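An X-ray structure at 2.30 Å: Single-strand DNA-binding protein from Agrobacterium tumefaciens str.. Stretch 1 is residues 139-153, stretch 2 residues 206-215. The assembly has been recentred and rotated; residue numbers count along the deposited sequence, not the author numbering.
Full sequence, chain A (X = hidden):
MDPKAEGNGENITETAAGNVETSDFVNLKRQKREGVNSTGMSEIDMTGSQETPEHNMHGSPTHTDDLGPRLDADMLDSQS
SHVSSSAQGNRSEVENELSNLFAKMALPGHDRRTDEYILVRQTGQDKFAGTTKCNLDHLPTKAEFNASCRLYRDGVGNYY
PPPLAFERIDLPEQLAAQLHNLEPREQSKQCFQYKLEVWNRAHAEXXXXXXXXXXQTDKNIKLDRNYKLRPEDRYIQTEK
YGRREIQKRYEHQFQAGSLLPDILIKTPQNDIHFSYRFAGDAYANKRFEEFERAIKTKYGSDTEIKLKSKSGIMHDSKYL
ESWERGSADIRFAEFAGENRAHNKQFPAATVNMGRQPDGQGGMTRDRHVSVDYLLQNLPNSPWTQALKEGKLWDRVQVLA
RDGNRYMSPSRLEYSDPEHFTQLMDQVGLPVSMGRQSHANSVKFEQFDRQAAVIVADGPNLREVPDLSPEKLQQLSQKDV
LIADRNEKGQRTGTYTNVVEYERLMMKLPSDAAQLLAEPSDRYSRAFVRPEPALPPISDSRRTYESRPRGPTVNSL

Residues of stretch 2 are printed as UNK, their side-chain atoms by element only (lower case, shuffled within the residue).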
# COMPACT_ATOMS: atom_id res chain seq x y z
N LEU A 139 2.55 -32.20 10.83
CA LEU A 139 1.29 -31.57 10.76
C LEU A 139 1.03 -30.90 12.12
O LEU A 139 0.76 -31.58 13.10
CB LEU A 139 0.20 -32.58 10.32
CG LEU A 139 0.44 -33.24 8.90
CD1 LEU A 139 1.03 -34.73 8.91
CD2 LEU A 139 -0.83 -33.20 7.98
N PRO A 140 1.14 -29.54 12.20
CA PRO A 140 1.12 -28.94 13.55
C PRO A 140 -0.25 -29.17 14.21
O PRO A 140 -1.21 -29.27 13.51
CB PRO A 140 1.40 -27.46 13.30
CG PRO A 140 1.94 -27.38 11.97
CD PRO A 140 1.28 -28.50 11.16
N THR A 141 -0.28 -29.34 15.52
CA THR A 141 -1.54 -29.50 16.25
C THR A 141 -2.17 -28.14 16.42
O THR A 141 -1.55 -27.10 16.07
CB THR A 141 -1.33 -30.17 17.67
OG1 THR A 141 -0.34 -29.43 18.40
CG2 THR A 141 -0.86 -31.63 17.55
N LYS A 142 -3.36 -28.11 17.02
CA LYS A 142 -4.15 -26.88 17.09
C LYS A 142 -3.44 -25.99 18.08
O LYS A 142 -3.37 -24.77 17.86
CB LYS A 142 -5.64 -27.14 17.40
CG LYS A 142 -6.13 -26.86 18.78
CD LYS A 142 -7.51 -26.21 18.85
CE LYS A 142 -8.45 -26.73 17.81
NZ LYS A 142 -9.80 -26.14 18.14
N ALA A 143 -2.81 -26.63 19.08
CA ALA A 143 -2.01 -25.93 20.10
C ALA A 143 -0.79 -25.20 19.50
O ALA A 143 -0.49 -24.04 19.82
CB ALA A 143 -1.55 -26.94 21.21
N GLU A 144 -0.03 -25.94 18.70
CA GLU A 144 1.08 -25.36 17.98
C GLU A 144 0.65 -24.16 17.08
O GLU A 144 1.20 -23.06 17.17
CB GLU A 144 1.84 -26.44 17.19
CG GLU A 144 3.10 -25.75 16.60
CD GLU A 144 4.01 -26.64 15.75
OE1 GLU A 144 3.97 -27.92 15.87
OE2 GLU A 144 4.79 -25.99 15.01
N PHE A 145 -0.37 -24.39 16.25
CA PHE A 145 -1.02 -23.30 15.46
C PHE A 145 -1.40 -22.10 16.33
O PHE A 145 -1.06 -20.97 15.99
CB PHE A 145 -2.24 -23.81 14.68
CG PHE A 145 -1.92 -24.61 13.42
CD1 PHE A 145 -1.10 -24.07 12.41
CD2 PHE A 145 -2.54 -25.88 13.18
CE1 PHE A 145 -0.86 -24.73 11.26
CE2 PHE A 145 -2.30 -26.62 11.99
CZ PHE A 145 -1.43 -26.05 11.01
N ASN A 146 -2.11 -22.33 17.44
CA ASN A 146 -2.52 -21.25 18.35
C ASN A 146 -1.47 -20.59 19.21
O ASN A 146 -1.74 -19.52 19.80
CB ASN A 146 -3.71 -21.65 19.21
CG ASN A 146 -5.05 -21.69 18.39
OD1 ASN A 146 -5.93 -22.47 18.71
ND2 ASN A 146 -5.15 -20.87 17.33
N ALA A 147 -0.28 -21.19 19.31
CA ALA A 147 0.85 -20.68 20.11
C ALA A 147 1.84 -19.92 19.26
O ALA A 147 2.64 -19.15 19.79
CB ALA A 147 1.62 -21.84 20.76
N SER A 148 1.85 -20.23 17.95
CA SER A 148 2.69 -19.51 16.97
C SER A 148 2.12 -18.14 16.66
O SER A 148 0.89 -17.93 16.75
CB SER A 148 2.77 -20.30 15.63
OG SER A 148 3.27 -21.59 15.87
N CYS A 149 3.01 -17.23 16.23
CA CYS A 149 2.59 -16.13 15.35
C CYS A 149 2.37 -16.62 13.88
O CYS A 149 3.32 -16.96 13.16
CB CYS A 149 3.58 -14.94 15.39
SG CYS A 149 2.88 -13.54 14.49
N ARG A 150 1.11 -16.69 13.44
CA ARG A 150 0.79 -17.15 12.08
C ARG A 150 0.78 -15.98 11.05
O ARG A 150 0.02 -15.01 11.19
CB ARG A 150 -0.57 -17.87 12.07
CG ARG A 150 -0.69 -19.06 13.05
CD ARG A 150 -1.99 -19.89 12.76
NE ARG A 150 -3.23 -19.09 12.84
CZ ARG A 150 -3.94 -18.81 13.95
NH1 ARG A 150 -3.57 -19.27 15.14
NH2 ARG A 150 -5.09 -18.09 13.85
N LEU A 151 1.60 -16.07 10.02
CA LEU A 151 1.67 -14.97 9.05
C LEU A 151 0.99 -15.43 7.75
O LEU A 151 1.35 -16.47 7.27
CB LEU A 151 3.15 -14.55 8.84
CG LEU A 151 3.87 -13.79 9.98
CD1 LEU A 151 5.31 -13.38 9.64
CD2 LEU A 151 3.12 -12.47 10.43
N TYR A 152 -0.05 -14.71 7.27
CA TYR A 152 -0.80 -15.07 6.04
C TYR A 152 -0.35 -14.18 4.85
O TYR A 152 -0.34 -12.96 4.98
CB TYR A 152 -2.28 -14.89 6.26
CG TYR A 152 -2.79 -15.63 7.45
CD1 TYR A 152 -3.19 -16.97 7.32
CD2 TYR A 152 -2.84 -15.04 8.72
CE1 TYR A 152 -3.61 -17.68 8.41
CE2 TYR A 152 -3.27 -15.74 9.83
CZ TYR A 152 -3.68 -17.05 9.65
OH TYR A 152 -4.16 -17.77 10.70
N ARG A 153 0.02 -14.77 3.73
CA ARG A 153 0.48 -14.04 2.55
C ARG A 153 -0.77 -13.41 1.89
O ARG A 153 -1.79 -14.08 1.77
CB ARG A 153 1.13 -15.01 1.57
CG ARG A 153 1.91 -14.31 0.43
CD ARG A 153 2.28 -15.32 -0.72
NE ARG A 153 2.99 -14.62 -1.82
CZ ARG A 153 4.28 -14.26 -1.80
NH1 ARG A 153 5.08 -14.57 -0.78
NH2 ARG A 153 4.80 -13.60 -2.85
N UNK A 206 -6.65 -24.05 4.01
CA UNK A 206 -5.19 -24.02 4.25
C UNK A 206 -4.73 -25.19 5.17
O UNK A 206 -3.52 -25.47 5.30
c UNK A 206 -4.75 -22.66 4.84
s UNK A 206 -4.23 -19.80 4.68
c UNK A 206 -5.69 -19.44 5.58
c UNK A 206 -4.92 -21.39 3.90
N UNK A 207 -5.67 -25.86 5.81
CA UNK A 207 -5.35 -26.99 6.68
C UNK A 207 -4.93 -26.60 8.08
O UNK A 207 -4.33 -27.40 8.80
N UNK A 208 -5.24 -25.36 8.49
CA UNK A 208 -4.88 -24.83 9.81
C UNK A 208 -5.99 -25.16 10.82
O UNK A 208 -7.11 -24.75 10.65
c UNK A 208 -4.63 -23.25 9.72
c UNK A 208 -3.53 -22.94 8.71
c UNK A 208 -4.30 -22.65 11.06
c UNK A 208 -3.17 -21.47 8.55
N UNK A 209 -5.67 -25.82 11.92
CA UNK A 209 -6.71 -26.13 12.92
C UNK A 209 -6.77 -25.20 14.14
O UNK A 209 -7.75 -25.20 14.87
o UNK A 209 -5.20 -27.82 13.75
c UNK A 209 -6.57 -27.58 13.40
c UNK A 209 -7.00 -28.57 12.30
N UNK A 210 -5.70 -24.44 14.40
CA UNK A 210 -5.72 -23.40 15.40
C UNK A 210 -5.98 -22.05 14.70
O UNK A 210 -5.12 -21.52 13.99
N UNK A 211 -7.20 -21.56 14.91
CA UNK A 211 -7.82 -20.48 14.16
C UNK A 211 -8.15 -19.27 15.03
O UNK A 211 -8.95 -18.41 14.59
o UNK A 211 -10.16 -21.11 14.46
c UNK A 211 -9.16 -20.89 13.47
c UNK A 211 -9.05 -22.05 12.49
N UNK A 212 -7.52 -19.16 16.23
CA UNK A 212 -7.67 -17.95 17.07
C UNK A 212 -7.28 -16.69 16.31
O UNK A 212 -6.37 -16.70 15.55
c UNK A 212 -6.86 -18.06 18.38
c UNK A 212 -7.48 -19.08 19.37
o UNK A 212 -8.56 -19.68 19.11
o UNK A 212 -6.84 -19.31 20.41
N UNK A 213 -7.98 -15.60 16.60
CA UNK A 213 -7.80 -14.31 15.92
C UNK A 213 -6.85 -13.39 16.70
O UNK A 213 -6.01 -12.69 16.08
c UNK A 213 -11.53 -14.38 14.98
c UNK A 213 -8.95 -12.36 14.96
c UNK A 213 -10.03 -14.48 14.76
c UNK A 213 -9.17 -13.63 15.68
N UNK A 214 -6.94 -13.45 18.04
CA UNK A 214 -6.04 -12.71 18.97
C UNK A 214 -6.26 -11.22 18.91
O UNK A 214 -5.32 -10.41 19.06
c UNK A 214 -4.53 -13.05 18.77
c UNK A 214 -3.98 -16.57 20.09
c UNK A 214 -4.27 -15.21 20.05
c UNK A 214 -3.61 -17.26 18.92
c UNK A 214 -3.85 -15.22 17.67
c UNK A 214 -3.56 -16.58 17.70
c UNK A 214 -4.22 -14.52 18.83
N UNK A 215 -7.52 -10.86 18.77
CA UNK A 215 -7.92 -9.46 18.75
C UNK A 215 -8.08 -8.86 20.16
O UNK A 215 -8.24 -7.63 20.29
c UNK A 215 -9.22 -9.30 17.98
c UNK A 215 -12.42 -11.48 19.85
c UNK A 215 -12.11 -10.21 20.31
c UNK A 215 -10.67 -11.36 18.21
o UNK A 215 -13.47 -12.18 20.46
c UNK A 215 -10.35 -10.05 18.62
c UNK A 215 -11.69 -12.05 18.80
c UNK A 215 -11.07 -9.50 19.68

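Position 206 carries three carbons and one sulfur in an unbranched chain, with the sulfur next to last. Its terminal carbon lies 3.9 Å from CD1 of Tyr 152, and the sulfur approaches the edge of the same ring. A thioether of this length identifies Met 206, with CE as the atom in contact.

Position 207 has no atoms beyond the backbone. Its phi of 83° follows the end of a helix, and at these angles a CB would be jammed against the carbonyl O of the preceding residue. The residue is Gly 207, whose O sits 3.9 Å from CE2 of Phe 145.

Position 208 has four carbons, forked at the first, with one arm two carbons long. The short arm lies over one face of the Phe 145 ring, while the end of the long arm reaches the ring of Tyr 152. Branching at CB without a heteroatom gives Ile 208. Its CG2 is 3.9 Å from the Phe 145 ring centroid, only 17° off the normal, a CH-pi contact; its CD1 is 3.8 Å from CE1 of Tyr 152.

At position 209 one carbon bears an oxygen and a carbon, the pattern of a small beta-branched alcohol. The oxygen lies near the plane of the Phe 145 ring, at its edge. This is Thr 209, with OG1 3.3 Å from CD2 of Phe 145 and 3.7 Å from CB of Lys 142.

Position 210 again lacks a side chain, and here stretch 1 supplies the constraint. An ideal CB would fall 2.4 Å from O of Lys 142 and 2.7 Å from CB of Phe 145, both clashes. Gly 210 therefore lets the backbone pass close against the helix, its CA 4.2 Å from CA of Lys 142.

Position 211 repeats the pattern of one carbon carrying an oxygen and a carbon, but its CB points away from stretch 1. It is Thr 211, which meets the other stretch mainly through its backbone.

Position 212 has two carbons, the second carrying two oxygens: a short carboxylate, Asp 212. Its backbone O accepts a hydrogen bond from NH2 of Arg 150 at 2.5 Å.

Position 213 has four carbons, forked at the first with one arm of two carbons. The side chain turns away and makes no contact with stretch 1; it is Ile 213.

At position 214 one carbon leads to a ring of six carbons without oxygen, hence Phe 214. Its CZ lies 3.1 Å from O of Asn 146, and NH1 of Arg 150 lies at the ring edge.

Position 215 has a six-carbon ring bearing one oxygen. This is Tyr 215, out of reach of stretch 1.

The contact joins close backbone packing at Gly 210 to an apolar patch formed by Phe 145, Tyr 152, Met 206 and Ile 208. Arg 150 ties the pieces together: NH1 donates to O of Phe 145 at 3.1 Å, while NH2 reaches across to Asp 212.

Stretch 2, residues 206-215: MGITGTDIFY
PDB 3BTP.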